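Long-range contact in alpha-glucosidase (Bacteroides thetaiotaomicron, PDB 5XFM), which hydrolyses beta-L-arabinopyranosides and alpha-galactosides as a bifunctional glycoside hydrolase of family 97: residues C492-R497 with V542-M547. The protein carries 1 engineered substitution. Numbering follows the deposited sequence.
Engineered in segment 492-497: Leu493 (natural residue Phe).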
ATOM      1  N   CYS A 492     -11.878 -11.655   2.753  1.00 29.37           N
ATOM      2  CA  CYS A 492     -12.846 -12.408   3.552  1.00 31.35           C
ATOM      3  C   CYS A 492     -13.972 -12.955   2.688  1.00 28.85           C
ATOM      4  O   CYS A 492     -15.087 -12.432   2.687  1.00 31.68           O
ATOM      5  CB  CYS A 492     -13.428 -11.576   4.693  1.00 26.87           C
ATOM      6  SG  CYS A 492     -14.306 -12.600   5.907  1.00 33.36           S
ATOM      7  N   LEU A 493     -13.656 -14.004   1.941  1.00 25.49           N
ATOM      8  CA  LEU A 493     -14.653 -14.735   1.176  1.00 30.05           C
ATOM      9  C   LEU A 493     -15.111 -15.929   1.996  1.00 28.29           C
ATOM     10  O   LEU A 493     -14.344 -16.864   2.222  1.00 27.92           O
ATOM     11  CB  LEU A 493     -14.087 -15.191  -0.172  1.00 25.01           C
ATOM     12  CG  LEU A 493     -13.906 -14.102  -1.229  1.00 28.64           C
ATOM     13  CD1 LEU A 493     -12.588 -14.262  -1.960  1.00 22.95           C
ATOM     14  CD2 LEU A 493     -15.061 -14.131  -2.212  1.00 28.54           C
ATOM     15  N   LEU A 494     -16.357 -15.897   2.450  1.00 22.00           N
ATOM     16  CA  LEU A 494     -16.863 -16.979   3.275  1.00 27.35           C
ATOM     17  C   LEU A 494     -17.668 -17.960   2.425  1.00 25.67           C
ATOM     18  O   LEU A 494     -17.948 -19.075   2.853  1.00 27.15           O
ATOM     19  CB  LEU A 494     -17.686 -16.426   4.438  1.00 28.20           C
ATOM     20  CG  LEU A 494     -16.819 -15.697   5.471  1.00 28.57           C
ATOM     21  CD1 LEU A 494     -17.637 -15.175   6.636  1.00 30.14           C
ATOM     22  CD2 LEU A 494     -15.732 -16.633   5.978  1.00 29.47           C
ATOM     23  N   ASN A 495     -18.011 -17.541   1.209  1.00 26.18           N
ATOM     24  CA  ASN A 495     -18.487 -18.458   0.176  1.00 27.57           C
ATOM     25  C   ASN A 495     -17.457 -19.552  -0.117  1.00 26.99           C
ATOM     26  O   ASN A 495     -16.254 -19.300  -0.072  1.00 21.34           O
ATOM     27  CB  ASN A 495     -18.803 -17.687  -1.110  1.00 23.43           C
ATOM     28  CG  ASN A 495     -20.263 -17.283  -1.213  1.00 23.84           C
ATOM     29  OD1 ASN A 495     -20.964 -17.156  -0.209  1.00 26.66           O
ATOM     30  ND2 ASN A 495     -20.716 -17.035  -2.433  1.00 23.79           N
ATOM     31  N   LYS A 496     -17.923 -20.762  -0.413  1.00 28.59           N
ATOM     32  CA  LYS A 496     -17.017 -21.838  -0.807  1.00 21.90           C
ATOM     33  C   LYS A 496     -16.829 -21.842  -2.309  1.00 23.11           C
ATOM     34  O   LYS A 496     -15.786 -22.249  -2.821  1.00 23.78           O
ATOM     35  CB  LYS A 496     -17.533 -23.199  -0.358  1.00 23.05           C
ATOM     36  CG  LYS A 496     -17.593 -23.407   1.134  1.00 37.95           C
ATOM     37  CD  LYS A 496     -18.400 -24.656   1.445  1.00 42.64           C
ATOM     38  CE  LYS A 496     -18.578 -24.844   2.935  1.00 46.50           C
ATOM     39  NZ  LYS A 496     -17.314 -25.356   3.539  1.00 47.31           N
ATOM     40  N   ARG A 497     -17.860 -21.399  -3.016  1.00 24.95           N
ATOM     41  CA  ARG A 497     -17.786 -21.297  -4.458  1.00 19.35           C
ATOM     42  C   ARG A 497     -18.043 -19.856  -4.866  1.00 24.28           C
ATOM     43  O   ARG A 497     -19.038 -19.245  -4.454  1.00 23.11           O
ATOM     44  CB  ARG A 497     -18.786 -22.244  -5.121  1.00 20.76           C
ATOM     45  CG  ARG A 497     -18.520 -23.711  -4.821  1.00 22.92           C
ATOM     46  CD  ARG A 497     -17.168 -24.156  -5.357  1.00 17.88           C
ATOM     47  NE  ARG A 497     -17.078 -24.025  -6.809  1.00 23.07           N
ATOM     48  CZ  ARG A 497     -17.548 -24.925  -7.667  1.00 25.26           C
ATOM     49  NH1 ARG A 497     -18.152 -26.020  -7.216  1.00 16.74           N
ATOM     50  NH2 ARG A 497     -17.416 -24.732  -8.974  1.00 21.15           N
ATOM     51  N   VAL A 542     -20.437 -18.513  14.137  1.00 32.45           N
ATOM     52  CA  VAL A 542     -19.304 -17.886  14.805  1.00 28.95           C
ATOM     53  C   VAL A 542     -18.512 -16.975  13.854  1.00 34.10           C
ATOM     54  O   VAL A 542     -17.983 -15.933  14.270  1.00 37.08           O
ATOM     55  CB  VAL A 542     -18.368 -18.947  15.432  1.00 31.99           C
ATOM     56  CG1 VAL A 542     -19.107 -19.730  16.505  1.00 34.78           C
ATOM     57  CG2 VAL A 542     -17.812 -19.886  14.374  1.00 30.61           C
ATOM     58  N   CYS A 543     -18.456 -17.348  12.577  1.00 28.53           N
ATOM     59  CA  CYS A 543     -17.774 -16.530  11.578  1.00 32.54           C
ATOM     60  C   CYS A 543     -18.507 -15.207  11.350  1.00 29.10           C
ATOM     61  O   CYS A 543     -17.908 -14.130  11.393  1.00 29.99           O
ATOM     62  CB  CYS A 543     -17.635 -17.291  10.259  1.00 25.32           C
ATOM     63  SG  CYS A 543     -16.579 -18.759  10.358  1.00 28.33           S
ATOM     64  N   MET A 544     -19.810 -15.289  11.117  1.00 29.43           N
ATOM     65  CA  MET A 544     -20.592 -14.094  10.842  1.00 30.63           C
ATOM     66  C   MET A 544     -20.672 -13.199  12.071  1.00 30.71           C
ATOM     67  O   MET A 544     -20.702 -11.966  11.957  1.00 29.11           O
ATOM     68  CB  MET A 544     -21.985 -14.488  10.362  1.00 27.83           C
ATOM     69  CG  MET A 544     -21.941 -15.340   9.113  1.00 29.86           C
ATOM     70  SD  MET A 544     -20.997 -14.516   7.818  1.00 30.46           S
ATOM     71  CE  MET A 544     -22.059 -13.101   7.490  1.00 19.15           C
ATOM     72  N   ASP A 545     -20.668 -13.833  13.241  1.00 31.52           N
ATOM     73  CA  ASP A 545     -20.640 -13.126  14.512  1.00 31.89           C
ATOM     74  C   ASP A 545     -19.348 -12.346  14.640  1.00 32.87           C
ATOM     75  O   ASP A 545     -19.359 -11.186  15.051  1.00 31.24           O
ATOM     76  CB  ASP A 545     -20.802 -14.084  15.697  1.00 35.33           C
ATOM     77  CG  ASP A 545     -22.242 -14.521  15.905  1.00 36.22           C
ATOM     78  OD1 ASP A 545     -23.156 -13.735  15.577  1.00 40.08           O
ATOM     79  OD2 ASP A 545     -22.464 -15.637  16.418  1.00 36.91           O
ATOM     80  N   PHE A 546     -18.230 -12.984  14.305  1.00 31.49           N
ATOM     81  CA  PHE A 546     -16.962 -12.268  14.308  1.00 32.42           C
ATOM     82  C   PHE A 546     -17.014 -11.074  13.356  1.00 34.07           C
ATOM     83  O   PHE A 546     -16.647  -9.954  13.729  1.00 28.47           O
ATOM     84  CB  PHE A 546     -15.801 -13.171  13.903  1.00 27.48           C
ATOM     85  CG  PHE A 546     -14.512 -12.418  13.663  1.00 32.60           C
ATOM     86  CD1 PHE A 546     -13.687 -12.079  14.724  1.00 36.41           C
ATOM     87  CD2 PHE A 546     -14.150 -12.014  12.390  1.00 29.35           C
ATOM     88  CE1 PHE A 546     -12.518 -11.376  14.513  1.00 35.52           C
ATOM     89  CE2 PHE A 546     -12.982 -11.306  12.176  1.00 28.55           C
ATOM     90  CZ  PHE A 546     -12.166 -10.991  13.235  1.00 30.60           C
ATOM     91  N   MET A 547     -17.474 -11.319  12.128  1.00 28.61           N
ATOM     92  CA  MET A 547     -17.485 -10.278  11.099  1.00 29.35           C
ATOM     93  C   MET A 547     -18.357  -9.101  11.523  1.00 34.83           C
ATOM     94  O   MET A 547     -18.156  -7.975  11.068  1.00 35.80           O
ATOM     95  CB  MET A 547     -17.951 -10.837   9.758  1.00 25.91           C
ATOM     96  CG  MET A 547     -16.927 -11.756   9.117  1.00 28.41           C
ATOM     97  SD  MET A 547     -15.318 -10.958   8.977  1.00 34.39           S
ATOM     98  CE  MET A 547     -15.679  -9.636   7.827  1.00 28.19           C
TER
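Leu494 and Cys492 bring the loop against helix 541-549, and everything that meets there is apolar or sulfur. The leucine makes the larger share: its methyl CD1 makes all of its close approaches to the helix. Its CG lies anti to the carbonyl carbon, with chi2 extended (-179°), which carries CD1 outward to the helix. There it meets the sulfur of Met544, with CD1 to SD at 3.6 Å. The leucine and the methionine run alongside each other, pointing opposite ways, and the bend at chi2 (-54°) brings SD of Met544 round to the methyl. The same methyl also approaches two other side chains along their carbon stems: CD1 is 4.2 Å from CB of Cys543 and 4.3 Å from CG of Met547. Cys543 and Met547 are one helical turn apart, joined by the bond from Met547 N to Cys543 O, so the methyl rests against successive turns of one helix face.

The second group is sulfur on sulfur. In Cys492, SG is anti to the backbone N (chi1 -166°) and lies 3.6 Å from SD of Met547, a van der Waals contact rather than a covalent link. The terminal methyl of Met547 sits beside the same thiol, with CE to SG at 3.8 Å.

Thr519 of helix 512-521 borders both Cys492 and Met547, while Asn535 of helix 535-538 borders Leu494 and Met544. Phe546 packs edge-to-face on Tyr607, so this helix of the catalytic barrel region also meets the C-terminal beta sheet.

With all five touching residues buried, only 178 Å² covered and no hydrogen bond crossing, loop and helix meet through dispersion between a leucine methyl, cysteine and methionine carbons and sulfur, the last in two of the four contacts.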